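Local coordinates for protein Abbfa_003403 (Acinetobacter baumannii, PDB 4ZXH) that probably condenses an activated amino acid with a carrier-bound partner and releases the product, as a nonribosomal peptide synthetase with condensation, adenylation, carrier and thioesterase domains, at residues Gly243-Ala248 against Ile253-Leu258; Gly513-Gly518 against Thr541-Ala546; Val853-Arg856 against Arg860-His863; Val1055-Arg1060 against Gln1123-Gln1128. All coordinates share one frame; numbering follows the deposited sequence.

Interaction 1: residues Gly243-Ala248 against Ile253-Leu258; sequences GLVNLA and ITLFGL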
loop_
_atom_site.group_PDB
_atom_site.type_symbol
_atom_site.label_atom_id
_atom_site.label_comp_id
_atom_site.label_asym_id
_atom_site.label_seq_id
_atom_site.Cartn_x
_atom_site.Cartn_y
_atom_site.Cartn_z
ATOM N N GLY A 243 -40.803 -9.847 -6.172
ATOM C CA GLY A 243 -40.952 -8.905 -5.077
ATOM C C GLY A 243 -40.234 -7.592 -5.333
ATOM O O GLY A 243 -40.814 -6.519 -5.168
ATOM N N LEU A 244 -38.973 -7.683 -5.750
ATOM C CA LEU A 244 -38.181 -6.508 -6.073
ATOM C C LEU A 244 -38.868 -5.635 -7.109
ATOM O O LEU A 244 -38.998 -4.429 -6.906
ATOM C CB LEU A 244 -36.796 -6.916 -6.570
ATOM C CG LEU A 244 -35.901 -7.619 -5.547
ATOM C CD1 LEU A 244 -34.659 -8.167 -6.215
ATOM C CD2 LEU A 244 -35.535 -6.674 -4.437
ATOM N N VAL A 245 -39.310 -6.235 -8.212
ATOM C CA VAL A 245 -40.050 -5.497 -9.241
ATOM C C VAL A 245 -41.293 -4.812 -8.666
ATOM O O VAL A 245 -41.564 -3.650 -8.968
ATOM C CB VAL A 245 -40.482 -6.414 -10.417
ATOM C CG1 VAL A 245 -41.500 -5.705 -11.310
ATOM C CG2 VAL A 245 -39.269 -6.861 -11.231
ATOM N N ASN A 246 -42.041 -5.520 -7.827
ATOM C CA ASN A 246 -43.223 -4.924 -7.213
ATOM C C ASN A 246 -42.842 -3.871 -6.184
ATOM O O ASN A 246 -43.477 -2.826 -6.104
ATOM C CB ASN A 246 -44.109 -5.995 -6.570
ATOM C CG ASN A 246 -44.792 -6.883 -7.600
ATOM O OD1 ASN A 246 -44.889 -6.535 -8.781
ATOM N ND2 ASN A 246 -45.269 -8.038 -7.155
ATOM N N LEU A 247 -41.797 -4.145 -5.410
ATOM C CA LEU A 247 -41.304 -3.197 -4.411
ATOM C C LEU A 247 -40.778 -1.922 -5.074
ATOM O O LEU A 247 -40.855 -0.837 -4.501
ATOM C CB LEU A 247 -40.210 -3.840 -3.556
ATOM C CG LEU A 247 -39.698 -3.036 -2.359
ATOM C CD1 LEU A 247 -40.829 -2.762 -1.369
ATOM C CD2 LEU A 247 -38.518 -3.724 -1.667
ATOM N N ALA A 248 -40.237 -2.062 -6.282
ATOM C CA ALA A 248 -39.809 -0.907 -7.067
ATOM C C ALA A 248 -41.014 -0.035 -7.405
ATOM O O ALA A 248 -40.938 1.194 -7.353
ATOM C CB ALA A 248 -39.092 -1.349 -8.342
ATOM N N ILE A 253 -38.962 4.660 -7.136
ATOM C CA ILE A 253 -37.710 4.178 -7.709
ATOM C C ILE A 253 -37.788 3.206 -8.884
ATOM O O ILE A 253 -38.818 2.594 -9.154
ATOM C CB ILE A 253 -36.912 3.473 -6.643
ATOM C CG1 ILE A 253 -37.620 2.171 -6.298
ATOM C CG2 ILE A 253 -36.820 4.333 -5.409
ATOM C CD1 ILE A 253 -36.755 1.190 -5.612
ATOM N N THR A 254 -36.654 3.066 -9.557
ATOM C CA THR A 254 -36.463 2.072 -10.601
ATOM C C THR A 254 -35.891 0.798 -9.995
ATOM O O THR A 254 -35.381 0.809 -8.870
ATOM C CB THR A 254 -35.512 2.585 -11.699
ATOM O OG1 THR A 254 -34.242 2.945 -11.120
ATOM C CG2 THR A 254 -36.116 3.800 -12.377
ATOM N N LEU A 255 -35.961 -0.296 -10.738
ATOM C CA LEU A 255 -35.384 -1.549 -10.274
ATOM C C LEU A 255 -33.870 -1.412 -10.078
ATOM O O LEU A 255 -33.299 -1.964 -9.128
ATOM C CB LEU A 255 -35.699 -2.673 -11.261
ATOM C CG LEU A 255 -35.143 -4.052 -10.921
ATOM C CD1 LEU A 255 -35.585 -4.498 -9.520
ATOM C CD2 LEU A 255 -35.581 -5.044 -11.982
ATOM N N PHE A 256 -33.227 -0.668 -10.977
ATOM C CA PHE A 256 -31.800 -0.404 -10.871
ATOM C C PHE A 256 -31.504 0.276 -9.562
ATOM O O PHE A 256 -30.552 -0.080 -8.864
ATOM C CB PHE A 256 -31.298 0.467 -12.016
ATOM C CG PHE A 256 -29.920 1.022 -11.779
ATOM C CD1 PHE A 256 -28.817 0.183 -11.754
ATOM C CD2 PHE A 256 -29.724 2.372 -11.566
ATOM C CE1 PHE A 256 -27.549 0.671 -11.516
ATOM C CE2 PHE A 256 -28.451 2.868 -11.338
ATOM C CZ PHE A 256 -27.363 2.011 -11.313
ATOM N N GLY A 257 -32.329 1.266 -9.233
ATOM C CA GLY A 257 -32.166 2.010 -8.000
ATOM C C GLY A 257 -32.327 1.117 -6.788
ATOM O O GLY A 257 -31.629 1.273 -5.792
ATOM N N LEU A 258 -33.247 0.166 -6.870
ATOM C CA LEU A 258 -33.525 -0.691 -5.729
ATOM C C LEU A 258 -32.328 -1.567 -5.420
ATOM O O LEU A 258 -31.918 -1.698 -4.271
ATOM C CB LEU A 258 -34.757 -1.552 -5.996
ATOM C CG LEU A 258 -35.315 -2.396 -4.852
ATOM C CD1 LEU A 258 -35.553 -1.544 -3.630
ATOM C CD2 LEU A 258 -36.606 -3.057 -5.295
#
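Two consecutive helices of the condensation domain, joined by a short loop, meet here at a steep angle, with Leu244, Leu247 and Ala248 on helix 238-249 packed against Leu255 and Leu258 of helix 255-271. The backbones come closest at Ala248 and Leu255, whose CA atoms are 5.5 Å apart. Leu258 reaches across with one methyl. Its CG lies anti to the backbone N (chi1 -173°), which carries CD2 over to the first helix, where it sits 3.9 Å from Leu244 CD2. The same methyl is 4.1 Å from Leu247 CB, so it fills the groove between side chains one turn apart, and the Leu247 and Leu258 chains meet nearly perpendicularly. Leu255 divides its two methyls between neighbouring residues: CD1 rests 4.0 Å from Leu244 CB, whereas CD2 reaches Val245 CG2 at 4.2 Å, nearer the solvent. Closer to the connecting loop, the small CB of Ala248 lets the second chain come in close, being 4.1 Å from Leu255 N and 4.3 Å from Ile253 CG1. The second helix is opened by an N-cap, in which Thr254 OG1 accepts from Gly257 N over 3.2 Å with an N-H...O angle of 153°; Thr254 N is itself bonded to Gln321 OE1. Leu244 and Leu258 also touch helix 428-447, while Ile253 and Leu258 meet helix 313-329, which places the apolar surface inside the domain. The arrangement is a tight turn between successive, steeply angled helices, the second N-capped, packed among the helices of a condensation domain of the CoA-dependent acyltransferase fold.

Interaction 2: residues Gly513-Gly518 against Thr541-Ala546; sequences GQHIAG and TALLPA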
loop_
_atom_site.group_PDB
_atom_site.type_symbol
_atom_site.label_atom_id
_atom_site.label_comp_id
_atom_site.label_asym_id
_atom_site.label_seq_id
_atom_site.Cartn_x
_atom_site.Cartn_y
_atom_site.Cartn_z
ATOM N N GLY A 513 6.686 -33.519 47.743
ATOM C CA GLY A 513 5.549 -33.809 48.594
ATOM C C GLY A 513 5.813 -33.340 50.012
ATOM O O GLY A 513 4.934 -32.790 50.675
ATOM N N GLN A 514 7.040 -33.553 50.472
ATOM C CA GLN A 514 7.452 -33.093 51.785
ATOM C C GLN A 514 7.400 -31.565 51.913
ATOM O O GLN A 514 7.000 -31.048 52.958
ATOM C CB GLN A 514 8.853 -33.616 52.099
ATOM C CG GLN A 514 8.859 -35.061 52.560
ATOM C CD GLN A 514 10.252 -35.628 52.783
ATOM O OE1 GLN A 514 11.250 -35.124 52.253
ATOM N NE2 GLN A 514 10.323 -36.690 53.573
ATOM N N HIS A 515 7.801 -30.848 50.863
ATOM C CA HIS A 515 7.698 -29.388 50.853
ATOM C C HIS A 515 6.251 -28.885 50.777
ATOM O O HIS A 515 5.938 -27.876 51.407
ATOM C CB HIS A 515 8.482 -28.781 49.693
ATOM C CG HIS A 515 9.954 -28.692 49.931
ATOM N ND1 HIS A 515 10.865 -29.472 49.248
ATOM C CD2 HIS A 515 10.678 -27.914 50.770
ATOM C CE1 HIS A 515 12.087 -29.178 49.661
ATOM N NE2 HIS A 515 12.001 -28.237 50.584
ATOM N N ILE A 516 5.391 -29.541 49.982
ATOM C CA ILE A 516 3.967 -29.178 49.941
ATOM C C ILE A 516 3.430 -29.181 51.375
ATOM O O ILE A 516 2.822 -28.214 51.841
ATOM C CB ILE A 516 3.071 -30.171 49.103
ATOM C CG1 ILE A 516 3.626 -30.481 47.712
ATOM C CG2 ILE A 516 1.633 -29.654 48.988
ATOM C CD1 ILE A 516 3.689 -29.343 46.813
ATOM N N ALA A 517 3.688 -30.292 52.058
ATOM C CA ALA A 517 3.169 -30.562 53.380
ATOM C C ALA A 517 3.695 -29.554 54.400
ATOM O O ALA A 517 2.931 -28.997 55.192
ATOM C CB ALA A 517 3.527 -31.973 53.785
ATOM N N GLY A 518 5.001 -29.312 54.364
ATOM C CA GLY A 518 5.645 -28.426 55.317
ATOM C C GLY A 518 5.246 -26.971 55.157
ATOM O O GLY A 518 5.183 -26.224 56.138
ATOM N N THR A 541 13.074 -20.082 42.308
ATOM C CA THR A 541 13.780 -21.254 42.810
ATOM C C THR A 541 12.902 -22.459 42.608
ATOM O O THR A 541 11.841 -22.354 41.999
ATOM C CB THR A 541 14.119 -21.139 44.297
ATOM O OG1 THR A 541 12.901 -20.970 45.043
ATOM C CG2 THR A 541 15.026 -19.960 44.533
ATOM N N ALA A 542 13.336 -23.595 43.144
ATOM C CA ALA A 542 12.533 -24.810 43.114
ATOM C C ALA A 542 11.432 -24.752 44.172
ATOM O O ALA A 542 10.475 -25.510 44.123
ATOM C CB ALA A 542 13.411 -26.032 43.318
ATOM N N LEU A 543 11.565 -23.838 45.125
ATOM C CA LEU A 543 10.518 -23.628 46.111
ATOM C C LEU A 543 9.238 -23.065 45.486
ATOM O O LEU A 543 8.164 -23.201 46.072
ATOM C CB LEU A 543 11.004 -22.685 47.222
ATOM C CG LEU A 543 11.988 -23.244 48.258
ATOM C CD1 LEU A 543 12.644 -22.133 49.077
ATOM C CD2 LEU A 543 11.290 -24.247 49.167
ATOM N N LEU A 544 9.349 -22.438 44.307
ATOM C CA LEU A 544 8.218 -21.707 43.715
ATOM C C LEU A 544 7.041 -22.629 43.376
ATOM O O LEU A 544 5.928 -22.391 43.859
ATOM C CB LEU A 544 8.666 -20.909 42.485
ATOM C CG LEU A 544 7.625 -20.168 41.630
ATOM C CD1 LEU A 544 6.716 -19.296 42.479
ATOM C CD2 LEU A 544 8.341 -19.305 40.580
ATOM N N PRO A 545 7.267 -23.694 42.581
ATOM C CA PRO A 545 6.117 -24.592 42.392
ATOM C C PRO A 545 5.583 -25.131 43.703
ATOM O O PRO A 545 4.366 -25.265 43.862
ATOM C CB PRO A 545 6.690 -25.728 41.535
ATOM C CG PRO A 545 7.813 -25.071 40.764
ATOM C CD PRO A 545 8.417 -24.089 41.743
ATOM N N ALA A 546 6.481 -25.422 44.641
ATOM C CA ALA A 546 6.068 -25.947 45.944
ATOM C C ALA A 546 5.241 -24.920 46.746
ATOM O O ALA A 546 4.294 -25.281 47.443
ATOM C CB ALA A 546 7.280 -26.388 46.735
#
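The side chains of His515 and Leu543 cross at about a right angle where helix 509-525 packs on helix 543-553, the connecting helix of the beta-alpha-beta unit between parallel strands 533-537 and 557-560 in the adenylation domain. Contact is made by CD2 of the ring and CD2 of the leucine, 4.0 Å apart. With His515 CG anti to the carbonyl carbon (chi1 -79°), the ring stands out across the helix axis, and a weak hydrogen bond from ND1 to Glu511 O, one turn earlier, helps to set its rotation. The histidine therefore presents carbon to the second helix.

His515 CB meets Ala546 CB at 4.0 Å; both CA-CB bonds lean toward the opposing helix, though not straight at each other. The alanine's small size permits the close backbone approach, 5.6 Å between the CA atoms of Ile516 and Ala546. Ile516 leaves its helix to one side but bends back through its long branch, bringing CD1 to 4.2 Å from Ala546 O, and it continues along the second helix onto Leu549 and Ala553. Entry into that helix is marked by a capping bond, Leu543 N to Thr541 OG1, 3.2 Å long and bent to 135° at the hydrogen.

Interaction 3: residues Val853-Arg856 against Arg860-His863; sequences VCLR and RLTH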
loop_
_atom_site.group_PDB
_atom_site.type_symbol
_atom_site.label_atom_id
_atom_site.label_comp_id
_atom_site.label_asym_id
_atom_site.label_seq_id
_atom_site.Cartn_x
_atom_site.Cartn_y
_atom_site.Cartn_z
ATOM N N VAL A 853 -12.094 -9.050 16.564
ATOM C CA VAL A 853 -11.861 -10.323 15.881
ATOM C C VAL A 853 -12.703 -10.403 14.609
ATOM O O VAL A 853 -13.812 -9.860 14.543
ATOM C CB VAL A 853 -12.179 -11.510 16.830
ATOM C CG1 VAL A 853 -12.533 -12.762 16.064
ATOM C CG2 VAL A 853 -11.001 -11.776 17.760
ATOM N N CYS A 854 -12.165 -11.039 13.573
ATOM C CA CYS A 854 -12.922 -11.215 12.340
ATOM C C CYS A 854 -13.410 -12.659 12.193
ATOM O O CYS A 854 -12.638 -13.612 12.323
ATOM C CB CYS A 854 -12.094 -10.806 11.111
ATOM S SG CYS A 854 -13.094 -10.671 9.548
ATOM N N LEU A 855 -14.706 -12.811 11.943
ATOM C CA LEU A 855 -15.271 -14.115 11.645
ATOM C C LEU A 855 -15.061 -14.366 10.166
ATOM O O LEU A 855 -15.790 -13.836 9.328
ATOM C CB LEU A 855 -16.754 -14.174 12.009
ATOM C CG LEU A 855 -17.534 -15.444 11.666
ATOM C CD1 LEU A 855 -17.065 -16.620 12.515
ATOM C CD2 LEU A 855 -19.026 -15.200 11.833
ATOM N N ARG A 856 -14.044 -15.152 9.845
ATOM C CA ARG A 856 -13.730 -15.431 8.456
ATOM C C ARG A 856 -14.799 -16.327 7.842
ATOM O O ARG A 856 -15.495 -17.067 8.549
ATOM C CB ARG A 856 -12.347 -16.074 8.341
ATOM C CG ARG A 856 -11.231 -15.155 8.803
ATOM C CD ARG A 856 -11.287 -13.838 8.048
ATOM N NE ARG A 856 -10.131 -12.971 8.279
ATOM C CZ ARG A 856 -9.886 -11.874 7.567
ATOM N NH1 ARG A 856 -10.712 -11.524 6.587
ATOM N NH2 ARG A 856 -8.818 -11.136 7.818
ATOM N N ARG A 860 -12.595 -19.619 10.557
ATOM C CA ARG A 860 -11.462 -19.282 11.400
ATOM C C ARG A 860 -11.685 -17.930 12.056
ATOM O O ARG A 860 -12.444 -17.107 11.549
ATOM C CB ARG A 860 -10.167 -19.239 10.586
ATOM C CG ARG A 860 -9.682 -20.578 10.058
ATOM C CD ARG A 860 -8.359 -20.414 9.326
ATOM N NE ARG A 860 -8.410 -19.336 8.341
ATOM C CZ ARG A 860 -7.479 -18.394 8.203
ATOM N NH1 ARG A 860 -6.407 -18.397 8.988
ATOM N NH2 ARG A 860 -7.616 -17.454 7.273
ATOM N N LEU A 861 -11.019 -17.704 13.183
ATOM C CA LEU A 861 -11.015 -16.395 13.815
ATOM C C LEU A 861 -9.646 -15.761 13.681
ATOM O O LEU A 861 -8.650 -16.367 14.052
ATOM C CB LEU A 861 -11.372 -16.505 15.294
ATOM C CG LEU A 861 -12.708 -17.138 15.637
ATOM C CD1 LEU A 861 -12.860 -17.100 17.136
ATOM C CD2 LEU A 861 -13.824 -16.373 14.952
ATOM N N THR A 862 -9.577 -14.543 13.166
ATOM C CA THR A 862 -8.305 -13.841 13.184
ATOM C C THR A 862 -8.440 -12.605 14.058
ATOM O O THR A 862 -9.542 -12.060 14.238
ATOM C CB THR A 862 -7.803 -13.465 11.763
ATOM O OG1 THR A 862 -8.708 -12.554 11.124
ATOM C CG2 THR A 862 -7.673 -14.709 10.917
ATOM N N HIS A 863 -7.302 -12.186 14.605
ATOM C CA HIS A 863 -7.240 -11.192 15.662
ATOM C C HIS A 863 -6.722 -9.884 15.096
ATOM O O HIS A 863 -5.829 -9.881 14.252
ATOM C CB HIS A 863 -6.337 -11.699 16.768
ATOM C CG HIS A 863 -6.467 -10.951 18.049
ATOM N ND1 HIS A 863 -5.886 -9.719 18.252
ATOM C CD2 HIS A 863 -7.084 -11.276 19.210
ATOM C CE1 HIS A 863 -6.147 -9.316 19.485
ATOM N NE2 HIS A 863 -6.885 -10.233 20.080
#
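Strands 853-855 and 861-863 run antiparallel, their axes 4.8 Å apart at closest approach and their directions 156° from each other, with Cys854 and Thr862 as the hydrogen-bonded pair. Cys854 N gives to Thr862 O at 2.9 Å, while the return bond from Thr862 N to Cys854 O is weak. Toward the turn, Arg856 N adds a bond of 3.0 Å to Arg860 O.

On one face Leu861 CD2 wedges between its neighbours, 4.0 Å from Val853 CG1 and 4.1 Å from Leu855 CD1; strand 792-797 covers Val853 and Leu861. On the Cys854 and Thr862 face, the Arg856 chain, bent at chi2 (-55°), folds back so that NE donates to Thr862 OG1 at 3.2 Å, the oxygen lying 24° out of the guanidinium plane. Cys854 SG lies 3.7 Å above that plane, offset toward the rim. Thr862 OG1 has a stronger partner in His864 NE2, and Arg856 NH1 bonds to Leu217 O of the condensation domain. Arg860 turns instead to a salt bridge with Asp858 in the connecting turn. This is a beta hairpin within the antiparallel sheet of an adenylation domain of the ANL superfamily.

Interaction 4: residues Val1055-Arg1060 against Gln1123-Gln1128; sequences VIELRR and QKMQPQ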
loop_
_atom_site.group_PDB
_atom_site.type_symbol
_atom_site.label_atom_id
_atom_site.label_comp_id
_atom_site.label_asym_id
_atom_site.label_seq_id
_atom_site.Cartn_x
_atom_site.Cartn_y
_atom_site.Cartn_z
ATOM N N VAL A 1055 21.684 20.974 -25.082
ATOM C CA VAL A 1055 20.716 22.071 -25.060
ATOM C C VAL A 1055 19.511 21.730 -24.189
ATOM O O VAL A 1055 18.864 20.688 -24.365
ATOM C CB VAL A 1055 20.194 22.423 -26.470
ATOM C CG1 VAL A 1055 19.207 23.567 -26.375
ATOM C CG2 VAL A 1055 21.335 22.777 -27.416
ATOM N N ILE A 1056 19.226 22.617 -23.243
ATOM C CA ILE A 1056 18.052 22.506 -22.379
ATOM C C ILE A 1056 17.146 23.688 -22.693
ATOM O O ILE A 1056 17.596 24.838 -22.688
ATOM C CB ILE A 1056 18.458 22.464 -20.862
ATOM C CG1 ILE A 1056 17.247 22.457 -19.941
ATOM C CG2 ILE A 1056 19.320 23.618 -20.512
ATOM C CD1 ILE A 1056 16.220 21.437 -20.320
ATOM N N GLU A 1057 15.886 23.425 -23.026
ATOM C CA GLU A 1057 14.984 24.541 -23.299
ATOM C C GLU A 1057 14.253 24.942 -22.018
ATOM O O GLU A 1057 13.367 24.229 -21.567
ATOM C CB GLU A 1057 13.997 24.197 -24.416
ATOM C CG GLU A 1057 13.102 25.371 -24.847
ATOM C CD GLU A 1057 12.492 25.202 -26.249
ATOM O OE1 GLU A 1057 13.229 24.897 -27.216
ATOM O OE2 GLU A 1057 11.256 25.335 -26.374
ATOM N N LEU A 1058 14.654 26.074 -21.431
ATOM C CA LEU A 1058 14.076 26.564 -20.176
ATOM C C LEU A 1058 12.690 27.186 -20.375
ATOM O O LEU A 1058 11.887 27.227 -19.462
ATOM C CB LEU A 1058 15.007 27.585 -19.532
ATOM C CG LEU A 1058 16.341 26.986 -19.089
ATOM C CD1 LEU A 1058 17.306 28.032 -18.560
ATOM C CD2 LEU A 1058 16.090 25.956 -18.038
ATOM N N ARG A 1059 12.420 27.693 -21.572
ATOM C CA ARG A 1059 11.120 28.284 -21.849
ATOM C C ARG A 1059 10.814 28.268 -23.348
ATOM O O ARG A 1059 11.621 28.724 -24.135
ATOM C CB ARG A 1059 11.042 29.702 -21.283
ATOM C CG ARG A 1059 9.741 30.425 -21.576
ATOM C CD ARG A 1059 8.544 29.668 -21.033
ATOM N NE ARG A 1059 7.283 30.295 -21.437
ATOM C CZ ARG A 1059 6.075 29.782 -21.215
ATOM N NH1 ARG A 1059 5.943 28.624 -20.577
ATOM N NH2 ARG A 1059 4.998 30.433 -21.627
ATOM N N ARG A 1060 9.662 27.715 -23.736
ATOM C CA ARG A 1060 9.157 27.884 -25.101
ATOM C C ARG A 1060 8.241 29.094 -25.128
ATOM O O ARG A 1060 7.173 29.099 -24.505
ATOM C CB ARG A 1060 8.406 26.643 -25.593
ATOM C CG ARG A 1060 7.808 26.772 -27.002
ATOM C CD ARG A 1060 7.298 25.414 -27.506
ATOM N NE ARG A 1060 8.344 24.386 -27.461
ATOM C CZ ARG A 1060 9.145 24.059 -28.480
ATOM N NH1 ARG A 1060 9.022 24.659 -29.660
ATOM N NH2 ARG A 1060 10.067 23.113 -28.321
ATOM N N GLN A 1123 22.476 26.201 -34.713
ATOM C CA GLN A 1123 21.934 26.310 -36.059
ATOM C C GLN A 1123 21.016 25.137 -36.467
ATOM O O GLN A 1123 20.330 25.224 -37.480
ATOM C CB GLN A 1123 23.079 26.495 -37.052
ATOM C CG GLN A 1123 23.523 27.960 -37.091
ATOM C CD GLN A 1123 24.619 28.266 -38.105
ATOM O OE1 GLN A 1123 25.531 27.459 -38.343
ATOM N NE2 GLN A 1123 24.530 29.447 -38.712
ATOM N N LYS A 1124 20.972 24.074 -35.664
ATOM C CA LYS A 1124 19.972 23.012 -35.826
ATOM C C LYS A 1124 18.566 23.475 -35.427
ATOM O O LYS A 1124 17.573 23.022 -35.992
ATOM C CB LYS A 1124 20.337 21.777 -34.994
ATOM C CG LYS A 1124 21.506 20.983 -35.520
ATOM C CD LYS A 1124 21.901 19.869 -34.568
ATOM C CE LYS A 1124 20.842 18.783 -34.494
ATOM N NZ LYS A 1124 21.351 17.618 -33.707
ATOM N N MET A 1125 18.485 24.358 -34.437
ATOM C CA MET A 1125 17.201 24.870 -33.960
ATOM C C MET A 1125 16.915 26.260 -34.527
ATOM O O MET A 1125 15.760 26.610 -34.733
ATOM C CB MET A 1125 17.162 24.903 -32.419
ATOM C CG MET A 1125 17.214 23.529 -31.778
ATOM S SD MET A 1125 17.283 23.528 -29.976
ATOM C CE MET A 1125 15.550 23.444 -29.522
ATOM N N GLN A 1126 17.968 27.042 -34.775
ATOM C CA GLN A 1126 17.843 28.378 -35.370
ATOM C C GLN A 1126 18.898 28.597 -36.473
ATOM O O GLN A 1126 19.993 29.110 -36.216
ATOM C CB GLN A 1126 17.968 29.463 -34.296
ATOM C CG GLN A 1126 17.575 30.858 -34.759
ATOM C CD GLN A 1126 17.920 31.956 -33.748
ATOM O OE1 GLN A 1126 18.316 31.685 -32.606
ATOM N NE2 GLN A 1126 17.778 33.207 -34.175
ATOM N N PRO A 1127 18.561 28.203 -37.706
ATOM C CA PRO A 1127 19.446 28.227 -38.875
ATOM C C PRO A 1127 19.927 29.622 -39.274
ATOM O O PRO A 1127 21.052 29.764 -39.757
ATOM C CB PRO A 1127 18.569 27.636 -39.986
ATOM C CG PRO A 1127 17.522 26.851 -39.273
ATOM C CD PRO A 1127 17.246 27.625 -38.028
ATOM N N GLN A 1128 19.078 30.629 -39.100
ATOM C CA GLN A 1128 19.409 31.980 -39.539
ATOM C C GLN A 1128 19.226 32.968 -38.394
ATOM O O GLN A 1128 18.418 32.748 -37.480
ATOM C CB GLN A 1128 18.551 32.399 -40.747
ATOM C CG GLN A 1128 18.711 31.519 -42.003
ATOM C CD GLN A 1128 20.101 31.621 -42.643
ATOM O OE1 GLN A 1128 20.741 32.676 -42.597
ATOM N NE2 GLN A 1128 20.566 30.520 -43.245
#
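The thioether of Met1125 spans a wide gap to Val1055 and Glu1057: the nearest CA atoms of the two segments, those of Val1055 and Met1125, are 10.0 Å apart, and the sulfur and its methyl supply the methionine's side of the meeting. SD passes Val1055 CG1 at 4.1 Å, the two side chains sliding past each other in opposite directions. Beyond the sulfur the chain turns aside (chi3 92°), and this kink delivers CE to Glu1057 OE1, 3.6 Å away. No polar bond is made to the methyl; OE1 forms its salt bridge with Arg1094 NE on strand 1093-1096. The other oxygen, OE2, faces Arg1060 NH2 at 3.2 Å, well outside the guanidinium plane, so that pair is held by charge without a directed N-H. Two arginines thus lie near the carboxylate, one at each oxygen, and would probably keep it ionised. Glu1057 reaches them because its CG is anti to the backbone N (chi1 -175°) and the rest of the chain is extended.

Past Met1125 the helix gives way to a loop, in which Gln1126 OE1 accepts from Trp1068 NE1. Across the sheet, Leu1058 and Arg1059 both face Leu1093 in a classic beta bulge, and the strand turns a corner there. The contact buries little surface and lies at the outside of the domain. It joins the antiparallel edge strand 1055-1057 to the end of helix 1111-1125, which leads into strand 1131-1136, within the alpha/beta-hydrolase fold of the thioesterase domain.

The four contacts follow one another along the chain without touching. Interaction 1 is a buried, largely apolar meeting of successive helices, and interaction 2, also between helices, is partly buried and smaller, with a histidine ring among its aliphatic partners. Interaction 3 differs in kind, since backbone bonds hold its strands and an arginine adds a side-chain link; it is the one with hydrogen bonds across its segments. Interaction 4 lies at the surface, where a lone methionine spans strand and helix beside a charged cluster. Interactions 2 and 3 lie on the same side of the chain's centre, their centres about 42 Å apart, whereas 2 and 4 lie on opposite sides at about 95 Å, reflecting the extended multidomain chain.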